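Local coordinates for PGRP-Hd - Peptidoglycan recognition protein homologue (Alvinella pompejana, PDB 3EP1) that probably binds bacterial peptidoglycan as a pattern-recognition protein of innate immunity in a heat-adapted worm, at residues 12-17 and 65-70; 57-62 and 89-94. All coordinates share one frame; numbering follows the deposited sequence.

Interaction 1 of 2, residues 12-17 and 65-70; sequences AAIEPR and ALQDAD
The irregular N-terminal run that precedes strand 26-33 is fastened to helix 59-72 by Ile14 and Gln67, the backbone of the first meeting the side-chain amide of the second. The amide is paired at both its ends: Ile14 N donates to Gln67 OE1 at 3.2 Å, and Gln67 NE2 donates to Ile14 O at 2.9 Å. The first bond is almost straight (177° at the hydrogen) and lands in the carbonyl plane of Gln67 on a lone pair of OE1. The second is shorter but more bent, and Ile14 O lies 29° out of the amide plane of Gln67. Because Ile14 is extended, its N-H and C=O face the same way, and the glutamine uses both as a neighbouring strand would. Gln67 gets there by stretching straight out from the helix, with CG anti to the backbone N (chi1 -177°) and the chain extended beyond it. In this PGRP fold, related to the N-acetylmuramoyl-L-alanine amidases, the bonded pair ties the N-terminal run to a helix of the amidase-like region. Its buried amide is fixed in rotation, since exchanging OE1 and NE2 would set donor against donor and acceptor against acceptor; a further bond from NE2 to Asp77 OD1 favours the same orientation. Carbon contacts border the pair: Ala13 CB lies 4.0 Å from Gln67 NE2, Ala13 CA 3.8 Å from OE1, and Ile14 CB 3.9 Å from that same oxygen. The Ile14 side chain also rests on Lys64 and Phe71 of the helix. Before and after Ile14 in the sequence, Ala12 O accepts from Lys64 NZ and Arg17 NH1 hydrogen-bonds Phe71 O.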
ATOM      1  N   ALA A  12      -6.290   5.431  20.694  1.00 19.85           N
ATOM      2  CA  ALA A  12      -6.311   6.586  21.604  1.00 19.52           C
ATOM      3  C   ALA A  12      -4.958   7.250  21.816  1.00 19.22           C
ATOM      4  O   ALA A  12      -4.593   7.576  22.939  1.00 18.12           O
ATOM      5  CB  ALA A  12      -6.886   6.180  22.949  1.00 20.12           C
ATOM      6  N   ALA A  13      -4.225   7.469  20.734  1.00 19.01           N
ATOM      7  CA  ALA A  13      -2.910   8.081  20.835  1.00 20.25           C
ATOM      8  C   ALA A  13      -2.974   9.553  21.226  1.00 21.13           C
ATOM      9  O   ALA A  13      -3.891  10.267  20.836  1.00 21.21           O
ATOM     10  CB  ALA A  13      -2.168   7.931  19.506  1.00 18.69           C
ATOM     11  N   ILE A  14      -1.999   9.990  22.018  1.00 21.95           N
ATOM     12  CA  ILE A  14      -1.901  11.387  22.417  1.00 21.23           C
ATOM     13  C   ILE A  14      -1.019  12.032  21.342  1.00 21.67           C
ATOM     14  O   ILE A  14      -0.100  11.396  20.836  1.00 19.77           O
ATOM     15  CB  ILE A  14      -1.224  11.529  23.798  1.00 23.41           C
ATOM     16  CG1 ILE A  14      -2.120  10.925  24.881  1.00 23.07           C
ATOM     17  CG2 ILE A  14      -0.940  12.995  24.096  1.00 22.94           C
ATOM     18  CD1 ILE A  14      -1.500  10.944  26.256  1.00 24.95           C
ATOM     19  N   GLU A  15      -1.295  13.280  20.980  1.00 21.82           N
ATOM     20  CA  GLU A  15      -0.503  13.939  19.952  1.00 23.99           C
ATOM     21  C   GLU A  15       0.981  13.960  20.307  1.00 23.49           C
ATOM     22  O   GLU A  15       1.361  13.938  21.474  1.00 19.91           O
ATOM     23  CB  GLU A  15      -1.001  15.367  19.715  1.00 27.18           C
ATOM     24  CG  GLU A  15      -0.789  16.296  20.886  1.00 32.17           C
ATOM     25  CD  GLU A  15      -1.218  17.718  20.586  1.00 34.39           C
ATOM     26  OE1 GLU A  15      -1.044  18.575  21.471  1.00 37.31           O
ATOM     27  OE2 GLU A  15      -1.732  17.977  19.477  1.00 35.79           O
ATOM     28  N   PRO A  16       1.844  14.001  19.288  1.00 24.55           N
ATOM     29  CA  PRO A  16       3.293  14.021  19.501  1.00 26.43           C
ATOM     30  C   PRO A  16       3.720  15.328  20.166  1.00 27.88           C
ATOM     31  O   PRO A  16       3.085  16.364  19.962  1.00 28.70           O
ATOM     32  CB  PRO A  16       3.859  13.924  18.080  1.00 24.49           C
ATOM     33  CG  PRO A  16       2.709  13.430  17.244  1.00 24.89           C
ATOM     34  CD  PRO A  16       1.531  14.116  17.856  1.00 24.63           C
ATOM     35  N   ARG A  17       4.779  15.283  20.964  1.00 28.29           N
ATOM     36  CA  ARG A  17       5.268  16.509  21.575  1.00 29.96           C
ATOM     37  C   ARG A  17       5.685  17.405  20.415  1.00 29.80           C
ATOM     38  O   ARG A  17       5.328  18.583  20.361  1.00 30.41           O
ATOM     39  CB  ARG A  17       6.469  16.221  22.464  1.00 30.67           C
ATOM     40  CG  ARG A  17       6.089  15.636  23.790  1.00 32.27           C
ATOM     41  CD  ARG A  17       7.308  15.266  24.602  1.00 34.27           C
ATOM     42  NE  ARG A  17       6.932  14.993  25.989  1.00 35.14           N
ATOM     43  CZ  ARG A  17       7.552  14.126  26.779  1.00 33.84           C
ATOM     44  NH1 ARG A  17       8.586  13.435  26.322  1.00 32.43           N
ATOM     45  NH2 ARG A  17       7.129  13.949  28.024  1.00 34.70           N
ATOM     46  N   ALA A  65       0.178   1.741  25.834  1.00 19.88           N
ATOM     47  CA  ALA A  65       1.121   1.582  26.935  1.00 21.79           C
ATOM     48  C   ALA A  65       2.551   1.892  26.503  1.00 20.45           C
ATOM     49  O   ALA A  65       3.331   2.454  27.264  1.00 20.76           O
ATOM     50  CB  ALA A  65       1.049   0.158  27.481  1.00 21.91           C
ATOM     51  N   LEU A  66       2.900   1.502  25.283  1.00 20.94           N
ATOM     52  CA  LEU A  66       4.242   1.747  24.780  1.00 20.64           C
ATOM     53  C   LEU A  66       4.437   3.240  24.623  1.00 20.57           C
ATOM     54  O   LEU A  66       5.463   3.788  25.028  1.00 21.14           O
ATOM     55  CB  LEU A  66       4.451   1.038  23.435  1.00 21.50           C
ATOM     56  CG  LEU A  66       4.625  -0.485  23.492  1.00 22.30           C
ATOM     57  CD1 LEU A  66       4.510  -1.084  22.088  1.00 21.62           C
ATOM     58  CD2 LEU A  66       5.977  -0.810  24.111  1.00 21.90           C
ATOM     59  N   GLN A  67       3.449   3.910  24.041  1.00 21.04           N
ATOM     60  CA  GLN A  67       3.571   5.344  23.863  1.00 20.84           C
ATOM     61  C   GLN A  67       3.859   5.975  25.219  1.00 21.76           C
ATOM     62  O   GLN A  67       4.831   6.705  25.369  1.00 22.48           O
ATOM     63  CB  GLN A  67       2.294   5.946  23.269  1.00 20.66           C
ATOM     64  CG  GLN A  67       2.418   7.438  23.014  1.00 18.61           C
ATOM     65  CD  GLN A  67       1.139   8.072  22.538  1.00 19.22           C
ATOM     66  OE1 GLN A  67       0.082   7.883  23.136  1.00 21.17           O
ATOM     67  NE2 GLN A  67       1.227   8.846  21.464  1.00 18.00           N
ATOM     68  N   ASP A  68       3.027   5.672  26.210  1.00 22.15           N
ATOM     69  CA  ASP A  68       3.212   6.221  27.552  1.00 23.44           C
ATOM     70  C   ASP A  68       4.642   6.034  28.055  1.00 23.67           C
ATOM     71  O   ASP A  68       5.248   6.958  28.612  1.00 23.17           O
ATOM     72  CB  ASP A  68       2.252   5.548  28.533  1.00 24.45           C
ATOM     73  CG  ASP A  68       0.818   5.970  28.324  1.00 26.29           C
ATOM     74  OD1 ASP A  68      -0.071   5.333  28.926  1.00 26.08           O
ATOM     75  OD2 ASP A  68       0.577   6.935  27.566  1.00 27.85           O
ATOM     76  N   ALA A  69       5.168   4.830  27.854  1.00 24.37           N
ATOM     77  CA  ALA A  69       6.518   4.492  28.277  1.00 24.29           C
ATOM     78  C   ALA A  69       7.541   5.335  27.530  1.00 26.53           C
ATOM     79  O   ALA A  69       8.541   5.770  28.103  1.00 27.72           O
ATOM     80  CB  ALA A  69       6.787   3.009  28.029  1.00 25.67           C
ATOM     81  N   ASP A  70       7.290   5.573  26.250  1.00 24.51           N
ATOM     82  CA  ASP A  70       8.218   6.358  25.460  1.00 22.99           C
ATOM     83  C   ASP A  70       8.217   7.824  25.881  1.00 21.98           C
ATOM     84  O   ASP A  70       9.271   8.451  25.929  1.00 21.00           O
ATOM     85  CB  ASP A  70       7.898   6.191  23.972  1.00 24.56           C
ATOM     86  CG  ASP A  70       8.122   4.756  23.490  1.00 25.71           C
ATOM     87  OD1 ASP A  70       7.901   4.471  22.300  1.00 24.95           O
ATOM     88  OD2 ASP A  70       8.520   3.906  24.310  1.00 27.05           O
TER

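Interaction 2 of 2, residues 57-62 and 89-94; sequences SCTEQI and VIYEGR
Tyr91 OH is gripped by a water 3.0 Å away and by Asp85 OD2, and the water carries the contact on to Glu60. That water donates to Glu60 OE2 over 3.0 Å, so phenol and carboxylate are joined through it. The ring reaches Thr59 and Glu60 of helix 59-72 because its CG stands anti to the carbonyl carbon (chi1 -58°), projecting the phenol from strand 90-92. Thr59 meets the hydroxyl end of the ring obliquely: its CB is 3.4 Å from Tyr91 OH, while CG2 is modelled at 3.0 Å from that oxygen, too close for a methyl group and therefore doubtful in detail. At a ring carbon next to the hydroxyl-bearing one, Glu60 CG approaches Tyr91 CE2 to 3.7 Å, the two side chains crossing at about a right angle. The Glu60 carboxylate plane is nearly perpendicular to that of the ring. With a phenylalanine here the hydroxyl is gone, which would probably leave Asp85 OD2 without this partner, break the water bridge to Glu60 and thin the packing on Thr59. The Cys58-Cys52 disulfide ties the chain just ahead of Thr59 to the preceding loop. Strand 90-92 is an outermost strand of the mixed sheet of this PGRP and amidase fold, antiparallel to 82-84, with the backbone of Val6 bonded to Ile90 and Glu92; Tyr91 reaches from it to helix 59-72, whereas the adjacent Ile90 packs on Ala131, Lys134 and Leu135 of helix 126-141.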
ATOM      1  N   SER A  57      -7.404  -7.843  20.743  1.00 49.36           N
ATOM      2  CA  SER A  57      -7.396  -6.393  20.651  1.00 47.87           C
ATOM      3  C   SER A  57      -7.045  -5.825  22.022  1.00 47.10           C
ATOM      4  O   SER A  57      -7.518  -4.752  22.420  1.00 45.99           O
ATOM      5  CB  SER A  57      -8.750  -5.850  20.210  1.00 48.78           C
ATOM      6  OG  SER A  57      -8.760  -4.435  20.327  1.00 47.62           O
ATOM      7  N   CYS A  58      -6.258  -6.589  22.771  1.00 45.89           N
ATOM      8  CA  CYS A  58      -5.779  -6.125  24.062  1.00 43.54           C
ATOM      9  C   CYS A  58      -4.521  -5.406  23.545  1.00 40.50           C
ATOM     10  O   CYS A  58      -3.943  -4.546  24.206  1.00 39.50           O
ATOM     11  CB  CYS A  58      -5.387  -7.313  24.945  1.00 45.57           C
ATOM     12  SG  CYS A  58      -3.672  -7.816  24.623  1.00 51.09           S
ATOM     13  N   THR A  59      -4.130  -5.783  22.325  1.00 37.61           N
ATOM     14  CA  THR A  59      -2.965  -5.238  21.630  1.00 35.45           C
ATOM     15  C   THR A  59      -3.026  -3.720  21.427  1.00 33.71           C
ATOM     16  O   THR A  59      -1.995  -3.039  21.412  1.00 33.06           O
ATOM     17  CB  THR A  59      -2.785  -5.930  20.256  1.00 34.91           C
ATOM     18  OG1 THR A  59      -2.336  -7.274  20.461  1.00 36.26           O
ATOM     19  CG2 THR A  59      -1.761  -5.202  19.407  1.00 35.20           C
ATOM     20  N   GLU A  60      -4.226  -3.187  21.260  1.00 31.65           N
ATOM     21  CA  GLU A  60      -4.365  -1.758  21.086  1.00 30.40           C
ATOM     22  C   GLU A  60      -3.951  -1.103  22.395  1.00 30.11           C
ATOM     23  O   GLU A  60      -3.313  -0.045  22.402  1.00 28.71           O
ATOM     24  CB  GLU A  60      -5.810  -1.405  20.756  1.00 31.30           C
ATOM     25  CG  GLU A  60      -6.009  -0.819  19.387  1.00 30.08           C
ATOM     26  CD  GLU A  60      -7.454  -0.884  18.940  1.00 32.46           C
ATOM     27  OE1 GLU A  60      -8.341  -0.628  19.778  1.00 31.23           O
ATOM     28  OE2 GLU A  60      -7.702  -1.180  17.749  1.00 33.00           O
ATOM     29  N   GLN A  61      -4.306  -1.744  23.506  1.00 28.11           N
ATOM     30  CA  GLN A  61      -3.962  -1.214  24.819  1.00 26.93           C
ATOM     31  C   GLN A  61      -2.451  -1.278  25.031  1.00 25.07           C
ATOM     32  O   GLN A  61      -1.893  -0.464  25.759  1.00 25.33           O
ATOM     33  CB  GLN A  61      -4.674  -1.996  25.928  1.00 27.38           C
ATOM     34  CG  GLN A  61      -6.202  -1.930  25.873  1.00 31.94           C
ATOM     35  CD  GLN A  61      -6.864  -2.517  27.120  1.00 33.63           C
ATOM     36  OE1 GLN A  61      -8.092  -2.542  27.237  1.00 34.42           O
ATOM     37  NE2 GLN A  61      -6.046  -2.986  28.058  1.00 34.74           N
ATOM     38  N   ILE A  62      -1.788  -2.245  24.404  1.00 21.27           N
ATOM     39  CA  ILE A  62      -0.342  -2.354  24.552  1.00 20.51           C
ATOM     40  C   ILE A  62       0.351  -1.226  23.806  1.00 18.16           C
ATOM     41  O   ILE A  62       1.327  -0.661  24.294  1.00 19.37           O
ATOM     42  CB  ILE A  62       0.207  -3.698  24.017  1.00 21.52           C
ATOM     43  CG1 ILE A  62      -0.236  -4.847  24.923  1.00 20.69           C
ATOM     44  CG2 ILE A  62       1.730  -3.645  23.971  1.00 21.92           C
ATOM     45  CD1 ILE A  62       0.191  -6.217  24.439  1.00 21.76           C
ATOM     46  N   VAL A  89      -2.208  -7.581  12.391  1.00 20.53           N
ATOM     47  CA  VAL A  89      -2.777  -6.246  12.491  1.00 18.74           C
ATOM     48  C   VAL A  89      -1.654  -5.205  12.505  1.00 19.21           C
ATOM     49  O   VAL A  89      -0.713  -5.311  13.281  1.00 19.64           O
ATOM     50  CB  VAL A  89      -3.620  -6.106  13.784  1.00 19.61           C
ATOM     51  CG1 VAL A  89      -4.252  -4.724  13.854  1.00 18.09           C
ATOM     52  CG2 VAL A  89      -4.693  -7.201  13.825  1.00 21.01           C
ATOM     53  N   ILE A  90      -1.752  -4.202  11.641  1.00 18.28           N
ATOM     54  CA  ILE A  90      -0.741  -3.151  11.573  1.00 18.38           C
ATOM     55  C   ILE A  90      -1.235  -1.876  12.252  1.00 18.35           C
ATOM     56  O   ILE A  90      -2.329  -1.405  11.954  1.00 19.25           O
ATOM     57  CB  ILE A  90      -0.389  -2.796  10.110  1.00 16.85           C
ATOM     58  CG1 ILE A  90       0.100  -4.034   9.360  1.00 18.26           C
ATOM     59  CG2 ILE A  90       0.689  -1.737  10.084  1.00 17.66           C
ATOM     60  CD1 ILE A  90       0.454  -3.765   7.892  1.00 20.63           C
ATOM     61  N   TYR A  91      -0.429  -1.311  13.149  1.00 17.51           N
ATOM     62  CA  TYR A  91      -0.822  -0.088  13.844  1.00 17.45           C
ATOM     63  C   TYR A  91       0.047   1.087  13.461  1.00 16.95           C
ATOM     64  O   TYR A  91       1.265   0.967  13.340  1.00 17.45           O
ATOM     65  CB  TYR A  91      -0.747  -0.246  15.370  1.00 18.46           C
ATOM     66  CG  TYR A  91      -1.592  -1.357  15.935  1.00 20.15           C
ATOM     67  CD1 TYR A  91      -1.089  -2.649  16.036  1.00 21.57           C
ATOM     68  CD2 TYR A  91      -2.901  -1.121  16.354  1.00 21.30           C
ATOM     69  CE1 TYR A  91      -1.862  -3.681  16.540  1.00 24.62           C
ATOM     70  CE2 TYR A  91      -3.687  -2.153  16.861  1.00 23.36           C
ATOM     71  CZ  TYR A  91      -3.162  -3.428  16.952  1.00 23.85           C
ATOM     72  OH  TYR A  91      -3.923  -4.464  17.458  1.00 28.54           O
ATOM     73  N   GLU A  92      -0.582   2.239  13.294  1.00 15.90           N
ATOM     74  CA  GLU A  92       0.164   3.421  12.937  1.00 17.76           C
ATOM     75  C   GLU A  92       0.823   4.015  14.176  1.00 17.34           C
ATOM     76  O   GLU A  92       0.162   4.267  15.177  1.00 19.64           O
ATOM     77  CB  GLU A  92      -0.745   4.468  12.282  1.00 19.07           C
ATOM     78  CG  GLU A  92      -0.027   5.795  12.071  1.00 22.46           C
ATOM     79  CD  GLU A  92      -0.923   6.903  11.586  1.00 23.82           C
ATOM     80  OE1 GLU A  92      -2.146   6.856  11.845  1.00 25.36           O
ATOM     81  OE2 GLU A  92      -0.387   7.841  10.961  1.00 25.98           O
ATOM     82  N   GLY A  93       2.133   4.208  14.109  1.00 15.59           N
ATOM     83  CA  GLY A  93       2.849   4.816  15.208  1.00 15.47           C
ATOM     84  C   GLY A  93       3.024   6.248  14.750  1.00 16.23           C
ATOM     85  O   GLY A  93       2.050   6.984  14.622  1.00 17.74           O
ATOM     86  N   ARG A  94       4.258   6.644  14.475  1.00 15.82           N
ATOM     87  CA  ARG A  94       4.500   7.993  13.991  1.00 18.22           C
ATOM     88  C   ARG A  94       4.027   8.072  12.545  1.00 18.50           C
ATOM     89  O   ARG A  94       3.761   9.155  12.041  1.00 20.77           O
ATOM     90  CB  ARG A  94       5.987   8.354  14.079  1.00 16.52           C
ATOM     91  CG  ARG A  94       6.541   8.250  15.472  1.00 14.67           C
ATOM     92  CD  ARG A  94       7.890   8.927  15.627  1.00 16.30           C
ATOM     93  NE  ARG A  94       8.345   8.797  17.003  1.00 15.83           N
ATOM     94  CZ  ARG A  94       9.358   9.461  17.541  1.00 13.95           C
ATOM     95  NH1 ARG A  94      10.051  10.321  16.818  1.00 15.29           N
ATOM     96  NH2 ARG A  94       9.658   9.277  18.818  1.00 13.10           N
TER
HETATM   97  O   HOH W   1      -6.915  -4.078  17.371  1.00 35.36           O

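From the N terminus, the chain passes residues 12-17, runs through strand 26-33 and reaches helix 59-72, where interaction 1 closes the loop at 65-70. Interaction 2 starts earlier on that helix, at 57-62, and closes a shorter loop, through strand 82-84, at 89-94. The two therefore cross rather than nest, their centres 12 Å apart. Together they fasten one helix to the N-terminal run and to an outermost strand of the sheet, 90-92. Residues just ahead of 12-17 link the two: Arg8 hydrogen-bonds Gly93 O and, weakly, Ile14 O, while Trp11 touches Gln67 and Glu60 and hydrogen-bonds Glu92 O.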